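Local coordinates for 2-phospho-L-lactate guanylyltransferase (Methanosarcina mazei, PDB 2I5E), which probably catalyses the condensation of (2S)-2-phospholactate with GTP to give (2S)-lactyl-2-diphospho-5'-guanosine and diphosphate, a step of coenzyme F420 biosynthesis, at residues A[75-81]-A[138-142]; A[114-120]-A[157-163]; A[121-127]-A[168-174]. All coordinates share one frame; numbering follows the deposited sequence.

Interaction 1: A[75-81]-A[138-142]; sequences DLNEALN and RVKYY
Leu76 and Leu80, one helical turn apart, reach down onto Tyr141 and Val139. The CD1 methyl of Leu80 lies 3.6 Å from CE1 of Tyr141, the two side chains crossing at about a right angle, while CB of Leu80 rests on the CG2 methyl of Val139. Leu76 has CG swung opposite its backbone N (chi1 177°), which carries CD2 into the angle between two tyrosines, 3.6 Å from CB of Tyr141 and 3.8 Å from CZ of Tyr142. Beneath this layer Leu80, Val139 and Tyr141 all touch Ile93 of strand 91-94, so the contact lays the start of helix 76-86 and the extended loop before helix 145-154 over inner strands of the mixed sheet of a GT-A-like nucleotidyltransferase fold. Outside the apolar layer two asparagines, again a turn apart, each grip one loop residue by both its N-H and its C=O, as a neighbouring strand would. OD1 of Asn77 accepts from Tyr141 N at 2.8 Å, and its ND2 gives a nearly straight bond (172°) to Tyr141 O. Asn81 repeats the pattern on Val139: OD1 takes Val139 N on an in-plane lone pair at 2.9 Å, and ND2 returns a bond to Val139 O. At the helix start Asp75 is the N-cap, its OD2 accepting from Glu78 N, and one water joins Leu76 N to Tyr142 OH.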
loop_
_atom_site.group_PDB
_atom_site.type_symbol
_atom_site.label_atom_id
_atom_site.label_comp_id
_atom_site.label_asym_id
_atom_site.label_seq_id
_atom_site.Cartn_x
_atom_site.Cartn_y
_atom_site.Cartn_z
ATOM N N ASP A 75 -3.026 14.740 24.763
ATOM C CA ASP A 75 -2.622 14.615 23.331
ATOM C C ASP A 75 -2.223 13.171 23.081
ATOM O O ASP A 75 -1.731 12.553 23.989
ATOM C CB ASP A 75 -1.407 15.602 22.987
ATOM C CG ASP A 75 -0.027 14.842 22.550
ATOM O OD1 ASP A 75 0.236 14.564 21.287
ATOM O OD2 ASP A 75 0.807 14.540 23.451
ATOM N N LEU A 76 -2.412 12.683 21.856
ATOM C CA LEU A 76 -2.212 11.287 21.464
ATOM C C LEU A 76 -0.960 10.632 22.009
ATOM O O LEU A 76 -0.990 9.541 22.612
ATOM C CB LEU A 76 -2.210 11.188 19.901
ATOM C CG LEU A 76 -1.942 9.777 19.311
ATOM C CD1 LEU A 76 -3.030 8.853 19.783
ATOM C CD2 LEU A 76 -1.903 9.767 17.785
ATOM N N ASN A 77 0.169 11.276 21.764
ATOM C CA ASN A 77 1.414 10.717 22.163
ATOM C C ASN A 77 1.566 10.715 23.648
ATOM O O ASN A 77 2.094 9.806 24.185
ATOM C CB ASN A 77 2.582 11.450 21.489
ATOM C CG ASN A 77 2.586 11.195 20.005
ATOM O OD1 ASN A 77 2.315 10.050 19.561
ATOM N ND2 ASN A 77 2.815 12.258 19.221
ATOM N N GLU A 78 1.034 11.711 24.310
ATOM C CA GLU A 78 1.135 11.699 25.766
ATOM C C GLU A 78 0.332 10.561 26.375
ATOM O O GLU A 78 0.861 9.802 27.181
ATOM C CB GLU A 78 0.660 13.023 26.330
ATOM C CG GLU A 78 1.470 13.418 27.504
ATOM C CD GLU A 78 1.593 14.934 27.594
ATOM O OE1 GLU A 78 0.535 15.588 27.817
ATOM O OE2 GLU A 78 2.752 15.452 27.403
ATOM N N ALA A 79 -0.940 10.464 25.972
ATOM C CA ALA A 79 -1.786 9.351 26.353
ATOM C C ALA A 79 -1.161 7.993 26.044
ATOM O O ALA A 79 -1.032 7.109 26.946
ATOM C CB ALA A 79 -3.114 9.488 25.661
ATOM N N LEU A 80 -0.705 7.797 24.799
ATOM C CA LEU A 80 -0.123 6.484 24.467
ATOM C C LEU A 80 1.112 6.202 25.232
ATOM O O LEU A 80 1.414 5.011 25.565
ATOM C CB LEU A 80 0.133 6.286 22.943
ATOM C CG LEU A 80 -1.151 6.135 22.075
ATOM C CD1 LEU A 80 -0.680 6.201 20.609
ATOM C CD2 LEU A 80 -1.914 4.824 22.299
ATOM N N ASN A 81 1.871 7.254 25.490
ATOM C CA ASN A 81 3.153 7.041 26.164
ATOM C C ASN A 81 2.960 6.729 27.679
ATOM O O ASN A 81 3.664 5.856 28.215
ATOM C CB ASN A 81 4.075 8.198 25.924
ATOM C CG ASN A 81 4.904 8.008 24.676
ATOM O OD1 ASN A 81 5.372 6.917 24.385
ATOM N ND2 ASN A 81 5.099 9.100 23.910
ATOM N N ARG A 138 9.344 4.490 23.110
ATOM C CA ARG A 138 8.571 5.723 23.221
ATOM C C ARG A 138 7.870 5.973 21.849
ATOM O O ARG A 138 8.454 5.736 20.841
ATOM C CB ARG A 138 9.558 6.857 23.656
ATOM C CG ARG A 138 9.108 8.308 23.360
ATOM C CD ARG A 138 10.252 9.383 23.670
ATOM N NE ARG A 138 11.300 9.430 22.622
ATOM C CZ ARG A 138 11.150 10.017 21.426
ATOM N NH1 ARG A 138 9.997 10.602 21.137
ATOM N NH2 ARG A 138 12.143 10.041 20.521
ATOM N N VAL A 139 6.604 6.350 21.786
ATOM C CA VAL A 139 5.967 6.602 20.511
ATOM C C VAL A 139 5.935 8.095 20.173
ATOM O O VAL A 139 5.846 8.943 21.094
ATOM C CB VAL A 139 4.427 6.155 20.444
ATOM C CG1 VAL A 139 4.229 4.626 20.711
ATOM C CG2 VAL A 139 3.596 6.990 21.386
ATOM N N LYS A 140 5.832 8.397 18.868
ATOM C CA LYS A 140 5.669 9.736 18.361
ATOM C C LYS A 140 4.926 9.668 17.041
ATOM O O LYS A 140 5.562 9.684 15.961
ATOM C CB LYS A 140 7.022 10.407 18.151
ATOM C CG LYS A 140 6.874 11.962 17.965
ATOM C CD LYS A 140 8.278 12.547 17.816
ATOM C CE LYS A 140 8.267 14.073 17.614
ATOM N NZ LYS A 140 7.802 14.446 16.180
ATOM N N TYR A 141 3.589 9.580 17.133
ATOM C CA TYR A 141 2.707 9.567 15.963
ATOM C C TYR A 141 2.609 11.006 15.502
ATOM O O TYR A 141 2.977 11.906 16.243
ATOM C CB TYR A 141 1.277 9.053 16.323
ATOM C CG TYR A 141 1.268 7.584 16.546
ATOM C CD1 TYR A 141 1.649 7.047 17.784
ATOM C CD2 TYR A 141 0.957 6.730 15.517
ATOM C CE1 TYR A 141 1.751 5.700 17.977
ATOM C CE2 TYR A 141 0.977 5.362 15.701
ATOM C CZ TYR A 141 1.385 4.853 16.934
ATOM O OH TYR A 141 1.472 3.509 17.131
ATOM N N TYR A 142 2.087 11.183 14.293
ATOM C CA TYR A 142 2.060 12.482 13.519
ATOM C C TYR A 142 3.353 12.726 12.796
ATOM O O TYR A 142 4.426 12.235 13.230
ATOM C CB TYR A 142 1.698 13.756 14.331
ATOM C CG TYR A 142 0.419 13.659 15.072
ATOM C CD1 TYR A 142 -0.771 13.359 14.414
ATOM C CD2 TYR A 142 0.396 13.835 16.469
ATOM C CE1 TYR A 142 -1.977 13.217 15.116
ATOM C CE2 TYR A 142 -0.804 13.711 17.182
ATOM C CZ TYR A 142 -1.969 13.380 16.504
ATOM O OH TYR A 142 -3.123 13.278 17.232
HETATM O O HOH W 1 -3.269 14.404 19.747
#

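Interaction 2: A[114-120]-A[157-163]; sequences KDVCIVP and GQDFEIY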
loop_
_atom_site.group_PDB
_atom_site.type_symbol
_atom_site.label_atom_id
_atom_site.label_comp_id
_atom_site.label_asym_id
_atom_site.label_seq_id
_atom_site.Cartn_x
_atom_site.Cartn_y
_atom_site.Cartn_z
ATOM N N LYS A 114 11.068 -10.014 15.705
ATOM C CA LYS A 114 11.817 -8.814 16.183
ATOM C C LYS A 114 11.243 -8.202 17.471
ATOM O O LYS A 114 10.144 -8.551 17.892
ATOM C CB LYS A 114 11.920 -7.688 15.121
ATOM C CG LYS A 114 12.551 -8.112 13.776
ATOM C CD LYS A 114 13.979 -8.597 14.010
ATOM C CE LYS A 114 14.522 -9.415 12.844
ATOM N NZ LYS A 114 15.606 -8.637 12.188
ATOM N N ASP A 115 11.979 -7.247 18.028
ATOM C CA ASP A 115 11.571 -6.479 19.175
ATOM C C ASP A 115 10.379 -5.573 18.931
ATOM O O ASP A 115 9.549 -5.368 19.860
ATOM C CB ASP A 115 12.723 -5.628 19.609
ATOM C CG ASP A 115 13.851 -6.445 20.182
ATOM O OD1 ASP A 115 13.634 -7.601 20.621
ATOM O OD2 ASP A 115 14.971 -5.931 20.142
ATOM N N VAL A 116 10.325 -4.955 17.737
ATOM C CA VAL A 116 9.123 -4.165 17.332
ATOM C C VAL A 116 8.627 -4.528 15.972
ATOM O O VAL A 116 9.404 -4.986 15.121
ATOM C CB VAL A 116 9.152 -2.643 17.739
ATOM C CG1 VAL A 116 10.425 -2.215 18.535
ATOM C CG2 VAL A 116 8.648 -1.629 16.632
ATOM N N CYS A 117 7.307 -4.554 15.781
ATOM C CA CYS A 117 6.851 -4.669 14.392
ATOM C C CYS A 117 6.092 -3.430 14.041
ATOM O O CYS A 117 5.238 -2.926 14.804
ATOM C CB CYS A 117 6.021 -5.893 14.157
ATOM S SG CYS A 117 5.513 -6.141 12.471
ATOM N N ILE A 118 6.446 -2.906 12.871
ATOM C CA ILE A 118 5.797 -1.748 12.396
ATOM C C ILE A 118 5.199 -1.814 10.982
ATOM O O ILE A 118 5.865 -2.289 10.010
ATOM C CB ILE A 118 6.624 -0.564 12.700
ATOM C CG1 ILE A 118 6.203 0.633 11.863
ATOM C CG2 ILE A 118 8.102 -0.882 12.636
ATOM C CD1 ILE A 118 6.910 1.789 12.285
ATOM N N VAL A 119 3.926 -1.422 10.929
ATOM C CA VAL A 119 3.104 -1.252 9.737
ATOM C C VAL A 119 2.964 0.222 9.266
ATOM O O VAL A 119 2.363 1.069 9.986
ATOM C CB VAL A 119 1.666 -1.776 10.028
ATOM C CG1 VAL A 119 0.870 -1.967 8.735
ATOM C CG2 VAL A 119 1.804 -3.087 10.807
ATOM N N PRO A 120 3.522 0.532 8.067
ATOM C CA PRO A 120 3.474 1.888 7.535
ATOM C C PRO A 120 2.071 2.183 7.124
ATOM O O PRO A 120 1.330 1.246 6.745
ATOM C CB PRO A 120 4.368 1.858 6.308
ATOM C CG PRO A 120 4.523 0.366 5.917
ATOM C CD PRO A 120 4.193 -0.436 7.154
ATOM N N GLY A 157 18.411 0.005 20.754
ATOM C CA GLY A 157 19.049 -1.311 20.865
ATOM C C GLY A 157 18.215 -2.391 20.241
ATOM O O GLY A 157 18.720 -3.480 19.903
ATOM N N GLN A 158 16.966 -2.035 19.995
ATOM C CA GLN A 158 15.948 -2.948 19.567
ATOM C C GLN A 158 15.811 -3.064 18.037
ATOM O O GLN A 158 15.889 -2.069 17.308
ATOM C CB GLN A 158 14.672 -2.478 20.197
ATOM C CG GLN A 158 14.786 -2.546 21.760
ATOM C CD GLN A 158 13.444 -2.504 22.320
ATOM O OE1 GLN A 158 12.736 -3.540 22.392
ATOM N NE2 GLN A 158 13.003 -1.293 22.621
ATOM N N ASP A 159 15.670 -4.288 17.562
ATOM C CA ASP A 159 15.508 -4.503 16.130
ATOM C C ASP A 159 13.973 -4.416 15.746
ATOM O O ASP A 159 13.078 -4.441 16.634
ATOM C CB ASP A 159 16.264 -5.807 15.719
ATOM C CG ASP A 159 15.718 -7.069 16.405
ATOM O OD1 ASP A 159 14.642 -6.980 17.077
ATOM O OD2 ASP A 159 16.339 -8.184 16.219
ATOM N N PHE A 160 13.650 -4.235 14.467
ATOM C CA PHE A 160 12.258 -3.985 14.095
ATOM C C PHE A 160 12.049 -4.740 12.807
ATOM O O PHE A 160 12.999 -4.883 12.033
ATOM C CB PHE A 160 11.896 -2.484 13.959
ATOM C CG PHE A 160 12.757 -1.713 12.965
ATOM C CD1 PHE A 160 12.459 -1.740 11.576
ATOM C CD2 PHE A 160 13.852 -0.939 13.402
ATOM C CE1 PHE A 160 13.237 -1.053 10.624
ATOM C CE2 PHE A 160 14.627 -0.259 12.461
ATOM C CZ PHE A 160 14.290 -0.316 11.054
ATOM N N GLU A 161 10.850 -5.288 12.646
ATOM C CA GLU A 161 10.338 -5.752 11.426
ATOM C C GLU A 161 9.388 -4.697 10.838
ATOM O O GLU A 161 8.502 -4.229 11.539
ATOM C CB GLU A 161 9.496 -6.963 11.729
ATOM C CG GLU A 161 9.303 -7.764 10.508
ATOM C CD GLU A 161 8.307 -8.846 10.663
ATOM O OE1 GLU A 161 8.153 -9.395 11.766
ATOM O OE2 GLU A 161 7.607 -9.090 9.666
ATOM N N ILE A 162 9.537 -4.395 9.526
ATOM C CA ILE A 162 8.553 -3.654 8.698
ATOM C C ILE A 162 7.581 -4.675 8.152
ATOM O O ILE A 162 7.974 -5.522 7.352
ATOM C CB ILE A 162 9.195 -2.936 7.468
ATOM C CG1 ILE A 162 10.334 -1.975 7.906
ATOM C CG2 ILE A 162 8.105 -2.168 6.634
ATOM C CD1 ILE A 162 9.898 -1.023 8.908
ATOM N N TYR A 163 6.318 -4.568 8.556
ATOM C CA TYR A 163 5.313 -5.466 8.078
ATOM C C TYR A 163 4.800 -4.938 6.755
ATOM O O TYR A 163 4.222 -3.876 6.753
ATOM C CB TYR A 163 4.107 -5.476 9.074
ATOM C CG TYR A 163 3.109 -6.574 8.771
ATOM C CD1 TYR A 163 3.467 -7.887 8.902
ATOM C CD2 TYR A 163 1.828 -6.292 8.332
ATOM C CE1 TYR A 163 2.587 -8.920 8.598
ATOM C CE2 TYR A 163 0.899 -7.325 8.015
ATOM C CZ TYR A 163 1.304 -8.608 8.195
ATOM O OH TYR A 163 0.470 -9.624 7.907
HETATM O O HOH W 2 10.219 -3.573 22.205
#
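A parallel strand pair at one margin of the mixed sheet brings Val116, Cys117 and Ile118 beside Phe160, Glu161 and Ile162. Backbone bonds pass between the strands in the staggered parallel pattern: Val116 N to Asp159 O, Glu161 N to Val116 O, Ile118 N to Glu161 O at 2.8 Å, and Tyr163 N to Ile118 O. Within the chain 160-162 is an edge strand, and 116-120 has the antiparallel strand 126-131 on its other flank; helix 145-154, which precedes strand 160-162, covers one face, its Phe146 packing on Ile118 and Ile162. On that face the CG2 methyl of Ile118 meets CD1 of Ile162 at 4.1 Å, the two side chains lying side by side and pointing the same way. Elsewhere SG of Cys117 and CG2 of Val119 both come within 3.7 Å of CB of Tyr163, whose hydroxyl is hydrogen-bonded to Glu108. Where the strands begin, each aspartate accepts the other's backbone N-H with its carboxylate. Asp159 has CG between its own N and carbonyl carbon (chi1 62°), a turn that brings OD1 back to Asp115 N at 2.8 Å; Asp115 OD2 accepts from Asp159 N at 3.1 Å, the N-H arriving from above the carboxylate plane. Asp115 OD2 thus sits 3.3 Å from Asp159 OD1, a repulsion the N-H groups probably offset. Lys114 CD lies 3.3 Å from Asp159 OD2.

Interaction 3: A[121-127]-A[168-174]; sequences GKGGGTN and AGTDIDE. With TRS (2-amino-2-hydroxymethyl-propane-1,3-diol), chain C.
Asn127 and Asp171 meet at the tight end of this contact, amide and carboxylate planes 73° apart. Two bonds leave ND2 of Asn127, one to Ala168 O and one to Asp171 OD1, each 3.2 Å long. That oxygen also takes Lys122 N on its syn lone pair at 3.1 Å, while the amide comes from the anti side, tilted out of the carboxylate plane. Gly121 is wedged alongside, its CA 3.5 Å from Asp171 OD1, where a side chain would collide with the carboxylate. An alanine in place of Asn127 would remove the ND2 donor and both its bonds, and is likely to leave Ala168 O without this partner and the Asp171 carboxylate freer to turn. The looser side lies towards a bound Tris molecule, probably from the crystallisation liquor, whose amine donates to Lys122 O. Lys122 NZ, 3.2 Å from Asp171 OD2 in a salt bridge, has a second acidic partner in Asp177; beyond it Asp173 bridges to Lys16 and to Arg205 of the second subunit. Asp171 thus divides its oxygens, OD1 serving N-H groups of the protein and OD2 facing Lys122 NZ and the Tris amine, and the bound Tris may mark a pocket for polar ligands.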
loop_
_atom_site.group_PDB
_atom_site.type_symbol
_atom_site.label_atom_id
_atom_site.label_comp_id
_atom_site.label_asym_id
_atom_site.label_seq_id
_atom_site.Cartn_x
_atom_site.Cartn_y
_atom_site.Cartn_z
ATOM N N GLY A 121 1.669 3.455 7.218
ATOM C CA GLY A 121 0.509 3.853 6.501
ATOM C C GLY A 121 0.951 4.795 5.400
ATOM O O GLY A 121 2.166 4.960 5.140
ATOM N N LYS A 122 -0.000 5.383 4.667
ATOM C CA LYS A 122 0.557 6.345 3.637
ATOM C C LYS A 122 1.156 7.665 4.210
ATOM O O LYS A 122 0.901 8.030 5.366
ATOM C CB LYS A 122 -0.345 6.614 2.460
ATOM C CG LYS A 122 -1.614 7.225 2.859
ATOM C CD LYS A 122 -2.385 7.764 1.592
ATOM C CE LYS A 122 -3.926 7.742 1.913
ATOM N NZ LYS A 122 -4.227 7.716 3.488
ATOM N N GLY A 123 1.903 8.365 3.352
ATOM C CA GLY A 123 2.725 9.534 3.664
ATOM C C GLY A 123 3.583 9.361 4.879
ATOM O O GLY A 123 3.691 10.297 5.657
ATOM N N GLY A 124 4.225 8.202 5.073
ATOM C CA GLY A 124 5.089 7.995 6.297
ATOM C C GLY A 124 4.412 7.914 7.682
ATOM O O GLY A 124 5.087 8.004 8.678
ATOM N N GLY A 125 3.081 7.715 7.753
ATOM C CA GLY A 125 2.395 7.472 9.045
ATOM C C GLY A 125 2.691 6.072 9.576
ATOM O O GLY A 125 3.407 5.345 8.910
ATOM N N THR A 126 2.074 5.686 10.720
ATOM C CA THR A 126 2.300 4.374 11.390
ATOM C C THR A 126 0.913 3.887 11.663
ATOM O O THR A 126 0.136 4.582 12.302
ATOM C CB THR A 126 2.999 4.591 12.709
ATOM O OG1 THR A 126 4.286 5.214 12.481
ATOM C CG2 THR A 126 3.246 3.263 13.445
ATOM N N ASN A 127 0.560 2.750 11.104
ATOM C CA ASN A 127 -0.814 2.249 11.210
ATOM C C ASN A 127 -0.981 1.238 12.351
ATOM O O ASN A 127 -2.061 1.125 12.910
ATOM C CB ASN A 127 -1.276 1.621 9.855
ATOM C CG ASN A 127 -1.802 2.700 8.874
ATOM O OD1 ASN A 127 -1.978 3.865 9.247
ATOM N ND2 ASN A 127 -2.056 2.313 7.661
ATOM N N ALA A 168 -3.134 -3.750 5.448
ATOM C CA ALA A 168 -2.958 -3.162 6.772
ATOM C C ALA A 168 -2.341 -1.735 6.614
ATOM O O ALA A 168 -2.366 -0.903 7.521
ATOM C CB ALA A 168 -1.997 -4.079 7.666
ATOM N N GLY A 169 -1.783 -1.461 5.458
ATOM C CA GLY A 169 -1.289 -0.134 5.200
ATOM C C GLY A 169 -2.213 0.887 4.576
ATOM O O GLY A 169 -1.820 2.043 4.421
ATOM N N THR A 170 -3.446 0.485 4.248
ATOM C CA THR A 170 -4.522 1.395 3.760
ATOM C C THR A 170 -5.316 1.919 4.930
ATOM O O THR A 170 -6.272 1.284 5.436
ATOM C CB THR A 170 -5.389 0.617 2.786
ATOM O OG1 THR A 170 -4.510 0.083 1.796
ATOM C CG2 THR A 170 -6.433 1.465 2.058
ATOM N N ASP A 171 -4.892 3.090 5.413
ATOM C CA ASP A 171 -5.666 3.834 6.378
ATOM C C ASP A 171 -6.576 4.740 5.550
ATOM O O ASP A 171 -6.247 5.153 4.430
ATOM C CB ASP A 171 -4.781 4.648 7.305
ATOM C CG ASP A 171 -3.725 5.479 6.556
ATOM O OD1 ASP A 171 -2.775 4.921 6.001
ATOM O OD2 ASP A 171 -3.895 6.688 6.489
ATOM N N ILE A 172 -7.710 5.076 6.127
ATOM C CA ILE A 172 -8.738 5.682 5.330
ATOM C C ILE A 172 -8.813 7.049 5.889
ATOM O O ILE A 172 -9.333 7.203 6.995
ATOM C CB ILE A 172 -10.077 4.835 5.336
ATOM C CG1 ILE A 172 -9.988 3.692 4.250
ATOM C CG2 ILE A 172 -11.257 5.713 4.843
ATOM C CD1 ILE A 172 -9.493 2.459 4.719
ATOM N N ASP A 173 -8.248 8.039 5.169
ATOM C CA ASP A 173 -8.136 9.423 5.694
ATOM C C ASP A 173 -8.626 10.530 4.748
ATOM O O ASP A 173 -9.107 11.564 5.158
ATOM C CB ASP A 173 -6.684 9.728 6.132
ATOM C CG ASP A 173 -6.592 10.853 7.170
ATOM O OD1 ASP A 173 -7.396 10.888 8.180
ATOM O OD2 ASP A 173 -5.698 11.693 6.908
ATOM N N GLU A 174 -8.513 10.278 3.467
ATOM C CA GLU A 174 -9.034 11.192 2.492
ATOM C C GLU A 174 -9.919 10.499 1.439
ATOM O O GLU A 174 -9.980 9.275 1.444
ATOM C CB GLU A 174 -7.916 12.003 1.890
ATOM C CG GLU A 174 -6.810 11.216 1.341
ATOM C CD GLU A 174 -5.594 12.050 1.136
ATOM O OE1 GLU A 174 -5.643 13.271 1.423
ATOM O OE2 GLU A 174 -4.588 11.486 0.681
HETATM C C TRS C . -1.370 9.579 7.119
HETATM C C1 TRS C . -0.148 9.896 7.982
HETATM C C2 TRS C . -1.331 10.382 5.776
HETATM C C3 TRS C . -2.615 10.066 7.922
HETATM N N TRS C . -1.267 8.068 6.908
HETATM O O1 TRS C . 0.137 11.240 7.930
HETATM O O2 TRS C . -2.453 10.060 4.987
HETATM O O3 TRS C . -2.452 9.597 9.275
#

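The three contacts join different parts of one domain. Interaction 2 lies within the sheet, on its edge strand about 17 Å from the chain centre, and depends mainly on backbone bonds. Interaction 1, about 14 Å out with several exposed residues, lays a helix start and a loop on the sheet, asparagine amides doing the pairing above an apolar floor. Interaction 3 lies nearest the centre, about 8 Å from it, with no fully exposed touching residue, yet is the most polar; with interaction 2 it reaches the second subunit. Both neighbours touch interaction 3: Tyr141 packs on Thr126, and Val119 O lies 2.7 Å from Asn127 N where strands 116-120 and 126-131 adjoin.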